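Local coordinates for hypothetical conserved protein (Geobacillus kaustophilus, PDB 2QYH) that is of unknown function but belongs to the haloacid dehalogenase-like hydrolases and may act as a magnesium-dependent phosphatase, at the interface of chains A and B. Residues are numbered along the deposited sequence; one frame, centred on the assembly and turned at random. Chains: chain A/B, Hypothetical conserved protein, GK1056.

Contact 1: the interface of chains A and B. Residues chain A 115, 120; chain B 30, 34.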
loop_
_atom_site.group_PDB
_atom_site.type_symbol
_atom_site.label_atom_id
_atom_site.label_comp_id
_atom_site.label_asym_id
_atom_site.label_seq_id
_atom_site.Cartn_x
_atom_site.Cartn_y
_atom_site.Cartn_z
ATOM N N ASP A 115 0.908 23.634 3.470
ATOM C CA ASP A 115 0.376 24.196 2.237
ATOM C C ASP A 115 1.428 24.973 1.440
ATOM O O ASP A 115 1.197 26.117 1.070
ATOM C CB ASP A 115 -0.818 25.104 2.547
ATOM C CG ASP A 115 -1.587 25.514 1.308
ATOM O OD1 ASP A 115 -1.681 24.720 0.361
ATOM O OD2 ASP A 115 -2.131 26.628 1.294
ATOM N N HIS A 120 3.533 20.645 -2.612
ATOM C CA HIS A 120 2.359 20.156 -3.335
ATOM C C HIS A 120 2.739 19.501 -4.647
ATOM O O HIS A 120 2.553 18.298 -4.828
ATOM C CB HIS A 120 1.364 21.276 -3.638
ATOM C CG HIS A 120 0.603 21.754 -2.447
ATOM N ND1 HIS A 120 -0.318 20.972 -1.782
ATOM C CD2 HIS A 120 0.628 22.941 -1.799
ATOM C CE1 HIS A 120 -0.827 21.658 -0.777
ATOM N NE2 HIS A 120 -0.271 22.855 -0.764
ATOM N N ARG B 30 -7.722 17.362 -1.111
ATOM C CA ARG B 30 -7.104 18.437 -0.351
ATOM C C ARG B 30 -8.115 19.559 -0.124
ATOM O O ARG B 30 -8.325 19.989 1.005
ATOM C CB ARG B 30 -5.885 18.979 -1.098
ATOM C CG ARG B 30 -5.409 20.314 -0.590
ATOM C CD ARG B 30 -4.298 20.877 -1.449
ATOM N NE ARG B 30 -4.033 22.268 -1.104
ATOM C CZ ARG B 30 -4.689 23.309 -1.602
ATOM N NH1 ARG B 30 -4.371 24.533 -1.210
ATOM N NH2 ARG B 30 -5.642 23.134 -2.508
ATOM N N GLN B 34 -9.831 20.909 3.440
ATOM C CA GLN B 34 -9.624 22.305 3.773
ATOM C C GLN B 34 -10.955 22.992 4.134
ATOM O O GLN B 34 -11.012 23.833 5.036
ATOM C CB GLN B 34 -8.983 22.989 2.571
ATOM C CG GLN B 34 -8.249 24.261 2.857
ATOM C CD GLN B 34 -7.504 24.750 1.630
ATOM O OE1 GLN B 34 -8.115 25.029 0.593
ATOM N NE2 GLN B 34 -6.178 24.843 1.734
#

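Contact 2: the interface of chains A and B. Residues chain A 55; chain B 48, 107-108, 128.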
loop_
_atom_site.group_PDB
_atom_site.type_symbol
_atom_site.label_atom_id
_atom_site.label_comp_id
_atom_site.label_asym_id
_atom_site.label_seq_id
_atom_site.Cartn_x
_atom_site.Cartn_y
_atom_site.Cartn_z
ATOM N N LYS A 55 3.409 -6.401 2.646
ATOM C CA LYS A 55 2.193 -7.083 3.045
ATOM C C LYS A 55 1.739 -8.040 1.950
ATOM O O LYS A 55 1.270 -9.142 2.227
ATOM C CB LYS A 55 1.097 -6.056 3.318
ATOM C CG LYS A 55 -0.109 -6.606 4.031
ATOM C CD LYS A 55 0.233 -6.949 5.462
ATOM C CE LYS A 55 -1.003 -7.372 6.224
ATOM N NZ LYS A 55 -0.695 -7.571 7.656
ATOM N N PHE B 48 -5.975 -3.374 5.665
ATOM C CA PHE B 48 -4.621 -3.569 5.162
ATOM C C PHE B 48 -4.514 -3.725 3.653
ATOM O O PHE B 48 -3.411 -3.773 3.113
ATOM C CB PHE B 48 -3.952 -4.775 5.839
ATOM C CG PHE B 48 -4.600 -6.097 5.534
ATOM C CD1 PHE B 48 -5.555 -6.638 6.391
ATOM C CD2 PHE B 48 -4.255 -6.807 4.385
ATOM C CE1 PHE B 48 -6.158 -7.871 6.108
ATOM C CE2 PHE B 48 -4.854 -8.041 4.092
ATOM C CZ PHE B 48 -5.805 -8.571 4.955
ATOM N N GLU B 107 -5.838 -6.169 10.688
ATOM C CA GLU B 107 -4.392 -6.157 10.463
ATOM C C GLU B 107 -3.891 -7.195 9.481
ATOM O O GLU B 107 -3.092 -6.890 8.596
ATOM C CB GLU B 107 -3.629 -6.354 11.780
ATOM C CG GLU B 107 -3.642 -5.183 12.745
ATOM C CD GLU B 107 -5.023 -4.877 13.289
ATOM O OE1 GLU B 107 -5.712 -5.823 13.736
ATOM O OE2 GLU B 107 -5.415 -3.689 13.277
ATOM N N LYS B 108 -4.353 -8.429 9.633
ATOM C CA LYS B 108 -3.864 -9.484 8.770
ATOM C C LYS B 108 -4.891 -10.472 8.248
ATOM O O LYS B 108 -6.099 -10.335 8.445
ATOM C CB LYS B 108 -2.746 -10.252 9.486
ATOM C CG LYS B 108 -3.219 -11.003 10.718
ATOM C CD LYS B 108 -2.082 -11.724 11.403
ATOM C CE LYS B 108 -1.255 -10.786 12.255
ATOM N NZ LYS B 108 -2.038 -10.310 13.420
ATOM N N PHE B 128 -1.998 -10.809 -4.023
ATOM C CA PHE B 128 -1.526 -11.234 -2.715
ATOM C C PHE B 128 -0.918 -12.625 -2.716
ATOM O O PHE B 128 -1.293 -13.495 -3.514
ATOM C CB PHE B 128 -2.658 -11.176 -1.691
ATOM C CG PHE B 128 -2.817 -9.842 -1.054
ATOM C CD1 PHE B 128 -3.635 -8.878 -1.625
ATOM C CD2 PHE B 128 -2.132 -9.544 0.121
ATOM C CE1 PHE B 128 -3.774 -7.627 -1.038
ATOM C CE2 PHE B 128 -2.261 -8.296 0.718
ATOM C CZ PHE B 128 -3.084 -7.334 0.136
#

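Contact 1: the interface of chains A and B
The loop of chain A that joins strand 109-111 to helix 117-125, together with the first turn of that helix, meets the C-terminal half of helix 23-34 of chain B in a small polar patch that may help hold the two-fold pair together. A:Asp115 comes from the loop, A:His120 from the helix, and B:Arg30 reaches out to both. At the centre is a salt bridge: B:Arg30 NH1, a terminal guanidinium nitrogen, gives a hydrogen bond to the carboxylate oxygen A:Asp115 OD1 over 3.1 Å, nearly straight at 161°. The acceptor lies close to the guanidinium plane, while the donor meets OD1 on its syn side, tilted well out of the carboxylate plane. This is one-armed pairing through NH1 rather than a two-pronged grip. Arginine suits the place because its long chain, extended from CG to NE, carries a charge far from the helix. Its CG points away from the backbone N (chi1 164°), which directs the chain towards the partner.

Within chain A, the imidazole nitrogen A:His120 NE2 donates to the same OD1, from the anti side, at 2.6 Å. One oxygen takes two donors, one from each chain, and the histidine probably helps to fix the carboxylate for the arginine. The two donors probably concentrate negative charge on OD1. With an alanine here instead of A:Asp115, the guanidinium of B:Arg30 would probably be left without its opposite charge and the imidazole of A:His120 set free to turn.

The imidazole also touches the arginine directly, its plane turned 88° from the guanidinium. Its CE1 packs against the aliphatic carbon B:Arg30 CD at 3.6 Å, and histidine suits the place by offering an N-H to the carboxylate and a carbon edge to the arginine. One turn further along, within chain B, B:Gln34 brings its amide carbon CD to 4.2 Å above the guanidinium plane, towards the rim, the amide standing steeply to it.

Contact 2: the interface of chains A and B
The methylenes of A:Lys55, on helix 51-57, pass by the CG-CD2 edge of the B:Phe48 ring, which belongs to the 3-10 helix 47-49, displaced to one side of the ring plane. A:Lys55 CE stands above that plane but beyond the rim, 3.8 Å from B:Phe48 CD2. The two side chains run at about a right angle, and A:Lys55 CG lies farther out from the ring. Lysine is apt because its carbon chain can brush the edge of an aromatic ring while its charge travels on to a polar partner. Nearer the helix, the ring of B:Phe128 brings its CE2 to 3.9 Å from the backbone oxygen A:Lys55 O, flanking the root of the lysine.

The chain bends at chi2 (70°) and then runs straight, which carries the ammonium past B:Phe48 to the loop between strands 101-104 and 109-111. There A:Lys55 NZ donates a hydrogen bond to the backbone carbonyl oxygen B:Glu107 O over 2.7 Å, coming from outside the carbonyl plane. Because the acceptor is main chain, the bond probably depends on the loop's shape more than on its side chains. B:Lys108 CB borders the ammonium A:Lys55 NZ at 3.8 Å, but that lysine's own NZ stays 6.5 Å away, a separation that probably softens the repulsion. The site joins a helix of one chain to a loop of the other, and may help hold the pair together.

Contact 1 and contact 2 lie about 29 Å apart, measured between the centres of their C-alpha atoms, and share no residue. Both nevertheless draw on one stretch of the sequence: the loop before strand 109-111 serves contact 2, and the loop after it, with helix 117-125, serves contact 1. The chains exchange roles, chain A supplying this stretch in contact 1 and chain B in contact 2. Two-fold symmetry repeats each contact with the chains swapped, spreading the polar ties widely across the interface. Such spacing would probably help to resist rocking of the chains, although the structure alone does not show that the dimer forms in solution.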